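PDB 6HDX: 2-hydroxyisobutyryl-CoA synthetase from Aquincola tertiaricarbonis, which belongs to the ANL superfamily of AMP-binding enzymes, pairing a large N-terminal domain with a smaller C-terminal domain and binding an adenylate ligand where the two domains meet. Local coordinates for residues Asn24-Ala29 against Arg187-Ala192; Arg153-Met158 against Pro283-Ala288; Arg322-Tyr327 against Leu340-Leu345. One frame throughout, in Å; residues are numbered along the deposited sequence.

Contact 1 of 3, residues Asn24-Ala29 against Arg187-Ala192; sequences NYLPPA and RLRAKA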
# COMPACT_ATOMS: atom_id res chain seq x y z
N ASN A 24 -20.09 -14.15 6.48
CA ASN A 24 -19.71 -15.35 7.24
C ASN A 24 -19.73 -16.65 6.45
O ASN A 24 -19.31 -17.69 6.98
CB ASN A 24 -20.57 -15.47 8.50
CG ASN A 24 -20.29 -14.34 9.46
OD1 ASN A 24 -19.13 -14.00 9.74
ND2 ASN A 24 -21.34 -13.67 9.87
N TYR A 25 -20.18 -16.61 5.20
CA TYR A 25 -20.21 -17.81 4.37
C TYR A 25 -18.82 -18.24 3.86
O TYR A 25 -18.07 -17.44 3.30
CB TYR A 25 -21.19 -17.64 3.20
CG TYR A 25 -21.04 -18.71 2.14
CD1 TYR A 25 -21.56 -19.99 2.33
CD2 TYR A 25 -20.32 -18.47 0.97
CE1 TYR A 25 -21.41 -20.98 1.37
CE2 TYR A 25 -20.13 -19.46 0.02
CZ TYR A 25 -20.69 -20.72 0.22
OH TYR A 25 -20.55 -21.70 -0.73
N LEU A 26 -18.51 -19.54 4.03
CA LEU A 26 -17.34 -20.22 3.49
C LEU A 26 -17.88 -21.50 2.82
O LEU A 26 -18.69 -22.20 3.43
CB LEU A 26 -16.28 -20.60 4.55
CG LEU A 26 -15.19 -19.59 4.95
CD1 LEU A 26 -14.67 -18.76 3.75
CD2 LEU A 26 -15.66 -18.71 6.06
N PRO A 27 -17.47 -21.80 1.56
CA PRO A 27 -17.96 -23.04 0.92
C PRO A 27 -17.46 -24.28 1.66
O PRO A 27 -16.49 -24.16 2.44
CB PRO A 27 -17.38 -22.97 -0.52
CG PRO A 27 -16.85 -21.59 -0.67
CD PRO A 27 -16.51 -21.08 0.70
N PRO A 28 -18.07 -25.48 1.47
CA PRO A 28 -17.54 -26.68 2.15
C PRO A 28 -16.10 -26.94 1.67
O PRO A 28 -15.78 -26.64 0.52
CB PRO A 28 -18.51 -27.80 1.73
CG PRO A 28 -19.74 -27.09 1.22
CD PRO A 28 -19.22 -25.84 0.60
N ALA A 29 -15.24 -27.47 2.57
CA ALA A 29 -13.83 -27.74 2.24
C ALA A 29 -13.63 -28.62 0.97
O ALA A 29 -12.67 -28.40 0.22
CB ALA A 29 -13.10 -28.34 3.44
N ARG A 187 -11.50 -11.53 2.54
CA ARG A 187 -12.82 -12.20 2.52
C ARG A 187 -12.71 -13.75 2.48
O ARG A 187 -13.51 -14.44 3.11
CB ARG A 187 -13.69 -11.64 1.37
CG ARG A 187 -15.12 -12.23 1.27
CD ARG A 187 -15.92 -12.16 2.57
NE ARG A 187 -17.18 -12.91 2.49
CZ ARG A 187 -17.33 -14.20 2.78
NH1 ARG A 187 -18.51 -14.78 2.66
NH2 ARG A 187 -16.29 -14.92 3.17
N LEU A 188 -11.69 -14.28 1.78
CA LEU A 188 -11.42 -15.72 1.69
C LEU A 188 -10.94 -16.30 3.05
O LEU A 188 -10.81 -17.52 3.19
CB LEU A 188 -10.35 -15.94 0.59
CG LEU A 188 -9.94 -17.39 0.24
CD1 LEU A 188 -11.16 -18.26 -0.09
CD2 LEU A 188 -8.92 -17.38 -0.90
N ARG A 189 -10.67 -15.42 4.03
CA ARG A 189 -10.12 -15.75 5.36
C ARG A 189 -8.71 -16.36 5.20
O ARG A 189 -8.31 -17.24 5.94
CB ARG A 189 -11.06 -16.60 6.25
CG ARG A 189 -12.54 -16.22 6.21
CD ARG A 189 -12.90 -15.17 7.21
NE ARG A 189 -13.50 -13.99 6.59
CZ ARG A 189 -14.81 -13.76 6.51
NH1 ARG A 189 -15.26 -12.65 5.95
NH2 ARG A 189 -15.67 -14.66 6.98
N ALA A 190 -7.98 -15.87 4.19
CA ALA A 190 -6.59 -16.27 3.96
C ALA A 190 -5.76 -15.40 4.92
O ALA A 190 -6.30 -14.48 5.52
CB ALA A 190 -6.19 -15.99 2.51
N LYS A 191 -4.47 -15.70 5.08
CA LYS A 191 -3.60 -14.81 5.86
C LYS A 191 -3.10 -13.75 4.85
O LYS A 191 -2.19 -14.03 4.07
CB LYS A 191 -2.41 -15.58 6.44
CG LYS A 191 -2.74 -16.53 7.55
CD LYS A 191 -1.56 -17.47 7.75
CE LYS A 191 -1.77 -18.41 8.90
NZ LYS A 191 -2.77 -19.47 8.59
N ALA A 192 -3.77 -12.59 4.77
CA ALA A 192 -3.38 -11.55 3.79
C ALA A 192 -2.03 -10.96 4.14
O ALA A 192 -1.87 -10.43 5.23
CB ALA A 192 -4.43 -10.45 3.70

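Contact 2 of 3, residues Arg153-Met158 against Pro283-Ala288; sequences RIMWGM and PFMNVA. With HIU ((2R)-3-hydroxy-2-methylpropanoic acid), chain C; 8LH ([[(2~{R},3~{S},4~{R},5~{R})-5-(6-aminopurin-9-yl)-3,4-bis(oxidanyl)oxolan-2-yl]methoxy-oxidanyl-phosphoryl] (2~{R})-2-methyl-3-oxidanyl-propanoate), chain B.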
# COMPACT_ATOMS: atom_id res chain seq x y z
N ARG A 153 -14.29 -15.54 -4.06
CA ARG A 153 -14.94 -16.57 -4.87
C ARG A 153 -14.04 -17.07 -6.04
O ARG A 153 -13.86 -18.28 -6.21
CB ARG A 153 -16.29 -16.03 -5.38
CG ARG A 153 -16.86 -16.72 -6.60
CD ARG A 153 -18.26 -16.26 -6.83
NE ARG A 153 -18.87 -16.89 -8.01
CZ ARG A 153 -19.84 -16.33 -8.72
NH1 ARG A 153 -20.34 -15.15 -8.38
NH2 ARG A 153 -20.34 -16.97 -9.77
N ILE A 154 -13.48 -16.12 -6.81
CA ILE A 154 -12.61 -16.42 -7.94
C ILE A 154 -11.25 -16.98 -7.46
O ILE A 154 -10.72 -17.88 -8.08
CB ILE A 154 -12.51 -15.18 -8.90
CG1 ILE A 154 -13.91 -14.80 -9.44
CG2 ILE A 154 -11.58 -15.48 -10.06
CD1 ILE A 154 -14.07 -13.34 -9.94
N MET A 155 -10.70 -16.47 -6.32
CA MET A 155 -9.45 -16.97 -5.73
C MET A 155 -9.63 -18.42 -5.23
O MET A 155 -8.71 -19.23 -5.33
CB MET A 155 -8.97 -16.04 -4.61
CG MET A 155 -8.26 -14.80 -5.13
SD MET A 155 -8.01 -13.53 -3.86
CE MET A 155 -6.86 -14.36 -2.76
N TRP A 156 -10.83 -18.74 -4.71
CA TRP A 156 -11.21 -20.09 -4.27
C TRP A 156 -11.17 -21.00 -5.52
O TRP A 156 -10.68 -22.12 -5.43
CB TRP A 156 -12.62 -20.07 -3.67
CG TRP A 156 -13.12 -21.43 -3.29
CD1 TRP A 156 -13.62 -22.39 -4.13
CD2 TRP A 156 -13.15 -22.00 -1.98
NE1 TRP A 156 -13.91 -23.53 -3.42
CE2 TRP A 156 -13.65 -23.31 -2.09
CE3 TRP A 156 -12.80 -21.51 -0.70
CZ2 TRP A 156 -13.81 -24.16 -0.99
CZ3 TRP A 156 -12.95 -22.35 0.39
CH2 TRP A 156 -13.44 -23.66 0.24
N GLY A 157 -11.62 -20.47 -6.67
CA GLY A 157 -11.59 -21.17 -7.96
C GLY A 157 -10.19 -21.54 -8.42
O GLY A 157 -10.02 -22.52 -9.17
N MET A 158 -9.18 -20.74 -7.99
CA MET A 158 -7.77 -20.96 -8.28
C MET A 158 -7.14 -21.96 -7.30
O MET A 158 -5.94 -22.25 -7.41
CB MET A 158 -7.01 -19.64 -8.23
CG MET A 158 -7.42 -18.65 -9.30
SD MET A 158 -6.56 -17.08 -9.05
CE MET A 158 -7.16 -16.14 -10.48
N PRO A 283 -14.97 -5.47 -9.54
CA PRO A 283 -14.05 -6.62 -9.39
C PRO A 283 -13.44 -7.06 -10.74
O PRO A 283 -14.10 -7.68 -11.56
CB PRO A 283 -14.95 -7.71 -8.78
CG PRO A 283 -16.36 -7.34 -9.21
CD PRO A 283 -16.37 -5.84 -9.22
N PHE A 284 -12.16 -6.71 -10.96
CA PHE A 284 -11.43 -6.94 -12.21
C PHE A 284 -11.06 -8.40 -12.46
O PHE A 284 -10.65 -8.74 -13.57
CB PHE A 284 -10.17 -6.05 -12.28
CG PHE A 284 -9.25 -6.24 -11.10
CD1 PHE A 284 -8.39 -7.33 -11.05
CD2 PHE A 284 -9.28 -5.36 -10.02
CE1 PHE A 284 -7.57 -7.54 -9.94
CE2 PHE A 284 -8.43 -5.55 -8.93
CZ PHE A 284 -7.59 -6.64 -8.90
N MET A 285 -11.19 -9.27 -11.43
CA MET A 285 -10.95 -10.72 -11.61
C MET A 285 -12.17 -11.37 -12.34
O MET A 285 -12.22 -12.59 -12.48
CB MET A 285 -10.65 -11.40 -10.25
CG MET A 285 -9.32 -10.97 -9.64
SD MET A 285 -8.97 -11.79 -8.06
CE MET A 285 -8.45 -13.38 -8.65
N ASN A 286 -13.12 -10.55 -12.86
CA ASN A 286 -14.30 -11.01 -13.62
C ASN A 286 -13.92 -11.85 -14.87
O ASN A 286 -14.74 -12.56 -15.44
CB ASN A 286 -15.21 -9.83 -13.99
CG ASN A 286 -14.62 -8.95 -15.05
OD1 ASN A 286 -13.68 -8.21 -14.80
ND2 ASN A 286 -15.09 -9.07 -16.27
N VAL A 287 -12.65 -11.75 -15.27
CA VAL A 287 -11.99 -12.59 -16.28
C VAL A 287 -10.82 -13.21 -15.51
O VAL A 287 -10.01 -12.48 -14.91
CB VAL A 287 -11.59 -11.93 -17.64
CG1 VAL A 287 -12.82 -11.61 -18.49
CG2 VAL A 287 -10.70 -10.72 -17.46
N ALA A 288 -10.85 -14.56 -15.38
CA ALA A 288 -9.86 -15.32 -14.61
C ALA A 288 -9.90 -16.80 -14.89
O ALA A 288 -10.98 -17.39 -15.01
CB ALA A 288 -10.04 -15.09 -13.11
O1 HIU C . -7.00 -5.68 -14.58
C1 HIU C . -6.27 -4.62 -14.15
O2 HIU C . -5.28 -4.21 -14.75
C2 HIU C . -6.68 -4.07 -12.76
C3 HIU C . -6.25 -2.62 -12.46
C4 HIU C . -6.01 -4.96 -11.74
O3 HIU C . -4.67 -5.20 -12.14
C1 8LH B . -4.26 -7.09 -19.18
C2 8LH B . -4.54 -7.98 -18.22
C3 8LH B . -4.38 -9.31 -18.49
C4 8LH B . -4.86 -5.99 -17.41
N1 8LH B . -4.03 -9.74 -19.71
N2 8LH B . -3.83 -7.47 -20.40
O1 8LH B . -4.82 -5.23 -12.73
C5 8LH B . -6.15 -5.22 -13.20
C6 8LH B . -6.59 -3.75 -13.27
C7 8LH B . -6.59 -3.08 -11.89
C8 8LH B . -5.73 -2.95 -14.28
O2 8LH B . -4.61 -3.33 -14.62
O3 8LH B . -6.33 -1.82 -14.74
P1 8LH B . -5.56 -0.73 -15.60
O4 8LH B . -4.32 -0.42 -14.70
O5 8LH B . -6.38 0.44 -15.94
O6 8LH B . -5.11 -1.45 -16.95
C9 8LH B . -6.09 -2.14 -17.73
C10 8LH B . -5.42 -2.61 -18.99
O7 8LH B . -4.27 -3.43 -18.61
C11 8LH B . -6.34 -3.52 -19.70
O8 8LH B . -7.24 -2.77 -20.54
C12 8LH B . -5.33 -4.36 -20.52
O9 8LH B . -4.76 -3.61 -21.68
C13 8LH B . -4.24 -4.59 -19.49
N3 8LH B . -4.46 -5.86 -18.68
N4 8LH B . -4.89 -7.29 -17.12
C14 8LH B . -3.72 -8.82 -20.71
N5 8LH B . -4.59 -10.20 -17.53

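Contact 3 of 3, residues Arg322-Tyr327 against Leu340-Leu345; sequences RGTPVY and LLSGDL. With 8LH ([[(2~{R},3~{S},4~{R},5~{R})-5-(6-aminopurin-9-yl)-3,4-bis(oxidanyl)oxolan-2-yl]methoxy-oxidanyl-phosphoryl] (2~{R})-2-methyl-3-oxidanyl-propanoate), chain B.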
# COMPACT_ATOMS: atom_id res chain seq x y z
N ARG A 322 -11.94 -13.17 -32.95
CA ARG A 322 -11.30 -12.10 -32.20
C ARG A 322 -12.16 -10.83 -32.17
O ARG A 322 -12.89 -10.54 -33.12
CB ARG A 322 -9.92 -11.80 -32.81
CG ARG A 322 -8.88 -12.89 -32.56
CD ARG A 322 -7.67 -12.73 -33.48
NE ARG A 322 -6.40 -13.03 -32.81
CZ ARG A 322 -5.80 -14.22 -32.81
NH1 ARG A 322 -4.63 -14.38 -32.19
NH2 ARG A 322 -6.36 -15.25 -33.44
N GLY A 323 -12.03 -10.09 -31.08
CA GLY A 323 -12.72 -8.83 -30.88
C GLY A 323 -12.23 -8.09 -29.64
O GLY A 323 -11.24 -8.48 -29.01
N THR A 324 -12.93 -7.01 -29.31
CA THR A 324 -12.60 -6.19 -28.16
C THR A 324 -13.58 -6.40 -27.00
O THR A 324 -14.79 -6.24 -27.18
CB THR A 324 -12.43 -4.70 -28.57
OG1 THR A 324 -11.87 -4.00 -27.47
CG2 THR A 324 -13.74 -4.01 -29.00
N PRO A 325 -13.07 -6.74 -25.79
CA PRO A 325 -13.98 -6.85 -24.61
C PRO A 325 -14.70 -5.53 -24.27
O PRO A 325 -14.10 -4.45 -24.22
CB PRO A 325 -13.04 -7.26 -23.47
CG PRO A 325 -11.82 -7.84 -24.16
CD PRO A 325 -11.67 -7.04 -25.42
N VAL A 326 -16.02 -5.64 -24.07
CA VAL A 326 -16.92 -4.56 -23.67
C VAL A 326 -17.53 -5.10 -22.37
O VAL A 326 -17.97 -6.26 -22.33
CB VAL A 326 -17.94 -4.19 -24.80
CG1 VAL A 326 -19.09 -3.31 -24.28
CG2 VAL A 326 -17.25 -3.52 -26.00
N TYR A 327 -17.43 -4.32 -21.29
CA TYR A 327 -17.83 -4.81 -19.97
C TYR A 327 -18.94 -4.03 -19.29
O TYR A 327 -18.97 -2.80 -19.38
CB TYR A 327 -16.61 -4.84 -19.03
CG TYR A 327 -15.38 -5.60 -19.50
CD1 TYR A 327 -15.32 -6.99 -19.41
CD2 TYR A 327 -14.23 -4.91 -19.87
CE1 TYR A 327 -14.14 -7.68 -19.70
CE2 TYR A 327 -13.04 -5.59 -20.15
CZ TYR A 327 -13.00 -6.97 -20.08
OH TYR A 327 -11.85 -7.64 -20.39
N LEU A 340 -18.60 -0.53 -21.00
CA LEU A 340 -17.31 0.16 -21.08
C LEU A 340 -16.42 -0.59 -22.12
O LEU A 340 -16.22 -1.81 -22.03
CB LEU A 340 -16.59 0.27 -19.71
CG LEU A 340 -15.13 0.84 -19.74
CD1 LEU A 340 -15.12 2.32 -20.17
CD2 LEU A 340 -14.47 0.72 -18.37
N LEU A 341 -15.95 0.17 -23.12
CA LEU A 341 -15.08 -0.30 -24.18
C LEU A 341 -13.64 -0.42 -23.63
O LEU A 341 -13.07 0.57 -23.20
CB LEU A 341 -15.13 0.68 -25.37
CG LEU A 341 -14.11 0.47 -26.51
CD1 LEU A 341 -14.32 -0.88 -27.21
CD2 LEU A 341 -14.18 1.61 -27.51
N SER A 342 -13.08 -1.63 -23.62
CA SER A 342 -11.73 -1.84 -23.11
C SER A 342 -10.66 -1.33 -24.05
O SER A 342 -9.64 -0.87 -23.58
CB SER A 342 -11.49 -3.32 -22.80
OG SER A 342 -11.38 -4.06 -24.01
N GLY A 343 -10.89 -1.48 -25.36
CA GLY A 343 -9.92 -1.13 -26.40
C GLY A 343 -8.83 -2.19 -26.53
O GLY A 343 -7.80 -1.94 -27.17
N ASP A 344 -9.06 -3.38 -25.94
CA ASP A 344 -8.11 -4.50 -25.95
C ASP A 344 -8.49 -5.49 -27.01
O ASP A 344 -9.60 -5.43 -27.52
CB ASP A 344 -8.07 -5.20 -24.59
CG ASP A 344 -7.58 -4.31 -23.47
OD1 ASP A 344 -6.50 -3.74 -23.61
OD2 ASP A 344 -8.29 -4.21 -22.42
N LEU A 345 -7.58 -6.43 -27.32
CA LEU A 345 -7.89 -7.49 -28.27
C LEU A 345 -7.83 -8.84 -27.56
O LEU A 345 -6.96 -9.05 -26.71
CB LEU A 345 -6.97 -7.46 -29.51
CG LEU A 345 -7.48 -8.30 -30.69
CD1 LEU A 345 -8.65 -7.63 -31.38
CD2 LEU A 345 -6.36 -8.62 -31.66
C1 8LH B . -4.26 -7.09 -19.18
C2 8LH B . -4.54 -7.98 -18.22
C3 8LH B . -4.38 -9.31 -18.49
C4 8LH B . -4.86 -5.99 -17.41
N1 8LH B . -4.03 -9.74 -19.71
N2 8LH B . -3.83 -7.47 -20.40
O1 8LH B . -4.82 -5.23 -12.73
C5 8LH B . -6.15 -5.22 -13.20
C6 8LH B . -6.59 -3.75 -13.27
C7 8LH B . -6.59 -3.08 -11.89
C8 8LH B . -5.73 -2.95 -14.28
O2 8LH B . -4.61 -3.33 -14.62
O3 8LH B . -6.33 -1.82 -14.74
P1 8LH B . -5.56 -0.73 -15.60
O4 8LH B . -4.32 -0.42 -14.70
O5 8LH B . -6.38 0.44 -15.94
O6 8LH B . -5.11 -1.45 -16.95
C9 8LH B . -6.09 -2.14 -17.73
C10 8LH B . -5.42 -2.61 -18.99
O7 8LH B . -4.27 -3.43 -18.61
C11 8LH B . -6.34 -3.52 -19.70
O8 8LH B . -7.24 -2.77 -20.54
C12 8LH B . -5.33 -4.36 -20.52
O9 8LH B . -4.76 -3.61 -21.68
C13 8LH B . -4.24 -4.59 -19.49
N3 8LH B . -4.46 -5.86 -18.68
N4 8LH B . -4.89 -7.29 -17.12
C14 8LH B . -3.72 -8.82 -20.71
N5 8LH B . -4.59 -10.20 -17.53
O HOH W 1 -9.62 -6.14 -20.91

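Contact 1 of 3, residues Asn24-Ala29 against Arg187-Ala192
Arg-187 and Tyr-25 supply the polar part of this contact, in which a side chain from a helix end grips a carbonyl of the N-terminal loop. The guanidinium meets it end-on, with NH1 2.8 Å and NH2 3.1 Å from Tyr-25 O. The oxygen lies in the guanidinium plane, so two N-H groups serve one acceptor: NH1 on a lone pair, with a fairly straight bond (156°), and NH2 more bent and tilted out of the carbonyl plane. With CG anti to the backbone N (chi1 -178°) and a bend at chi2, the long chain carries the charge out to the loop. Arginine suits the place because it has N-H groups to spare: NH1 also donates to Asp-22 O.

Arg-189 adds a second polar tie, from NH2 to Glu-23 O. Arg-187 O stands over one face of this guanidinium, 3.3 Å above its plane and displaced from the centre, while Asn-24 CA is at the edge.

Apolar packing comes from Leu-26. Its CD2 lies 4.0 Å from Arg-189 CG, a methylene that gives the leucine an apolar surface, and its CD1 is 4.1 Å from the same carbon. The Tyr-25 ring looks to Trp-34 instead, meeting it edge-to-face and bonding through OH to Trp-34 O.

Arg-189, with positive phi (63°), ends helix 176-187 in a Schellman motif, and the chain then enters strand 191-193, at the edge of this chain's parallel sheet, where Ala-192 is backbone-bonded to the second subunit: a helix-to-strand turn typical of alpha/beta folds, here strapped by the N-terminal loop.

Contact 2 of 3, residues Arg153-Met158 against Pro283-Ala288
Ile-154, near the end of helix 141-157, faces Met-285 in the loop that runs into strand 287-288, and their CA atoms come within 7.0 Å. This is apolar core packing in the large domain of an ANL enzyme, joining a helix to a loop that lines the ligand site.

Ile-154 fits because its two branches reach different targets. CD1 rests on the backbone at Met-285 O, 3.2 Å away, and also touches Met-285 CB. A chi1 of -60° sets CG1 beside the backbone N and leaves CG2 anti to it, where CG2 presses on Ala-288 CB at 3.4 Å, tighter than usual for two carbons, so the single methyl of alanine already fills its place.

Three methionines complete the packing, their flexible, unbranched chains adapting to one another. Met-285 runs straight beyond CG and turns at chi3 (77°), which lays CE against Met-158 CE at 3.6 Å and Met-155 CG at 3.8 Å. Phe-248 of strand 246-249 touches all three and links the cluster to the parallel sheet.

Beside Met-285, Phe-284 serves the ligand site and meets His-151 edge-to-face. HIU and 8LH overlap there and are probably alternative occupants. A flat aromatic ring offers a broad apolar floor to a methylene: HIU C4 stands over the ring centre of Phe-284, with CD1 the nearest ring atom at 3.4 Å.

Contact 3 of 3, residues Arg322-Tyr327 against Leu340-Leu345
Tyr-327 and Leu-340 form an antiparallel hydrogen-bonded pair that satisfies both backbones: Tyr-327 N donates to Leu-340 O at 2.9 Å (163°), and Leu-340 N returns a bond to Tyr-327 O at 2.8 Å. Next to them, Val-326 and Leu-341 make a non-hydrogen-bonded pair, where Val-326 CA-H points at Leu-340 O. Their branched side chains lie on one face of the sheet, with Leu-341 CD1 also meeting Thr-324 CG2 at 3.7 Å, while Tyr-327 and Leu-340 use the other face.

Regular pairing breaks at Ser-342. Its N and OG both donate to Pro-325 O, N from almost straight ahead of the carbonyl and OG, 2.8 Å away, on a lone pair. Serine suits the spot because its hydroxyl both gives and takes: OG also accepts Asp-344 N at 3.1 Å, an ST turn. Gly-343 at the bend has positive phi (78°), readily adopted without a side chain.

Strand 340-347 is thus interrupted within the hairpin it forms with strand 322-329, and the Ser-Gly-Asp-Leu sequence there corresponds to the A7 core motif of ANL enzymes. Across the break Thr-324 adds a side-chain bond: its OG1, anti to the backbone N (chi1 -169°), donates to a lone pair of Asp-344 O at 2.7 Å.

The interruption presents the Asp-344 carboxylate to 8LH. Each oxygen accepts one ribose hydroxyl, Asp-344 OD1 from 8LH O9 at 2.6 Å and Asp-344 OD2 from 8LH O8 at 2.6 Å, a pairing for which a two-oxygen acid is well shaped. OD2 accepts a further bond from a water that is also hydrogen-bonded to Tyr-327 OH, linking the ligand-binding acid to the neighbouring strand.

How the contacts relate
Contacts 1 and 2 alternate along the chain and adjoin in space, with centres 14 Å apart: Trp-156 and Met-155 of helix 141-157 pack against Leu-188, and Trp-156 also meets Pro-27 and Pro-28. Contact 3 follows both in sequence. Its centre is 19 Å from that of contact 2, yet Tyr-327 packs on Asn-286, whereas contact 1 stays about 21 Å away at the nearest atoms. The series therefore runs from the edge strand, within the chain, of the parallel sheet, through the buried helix, to the antiparallel sheet. Contacts 2 and 3 both touch 8LH, one beside its acyl part and the other at its ribose, while contact 1 lies farther out and touches the second subunit.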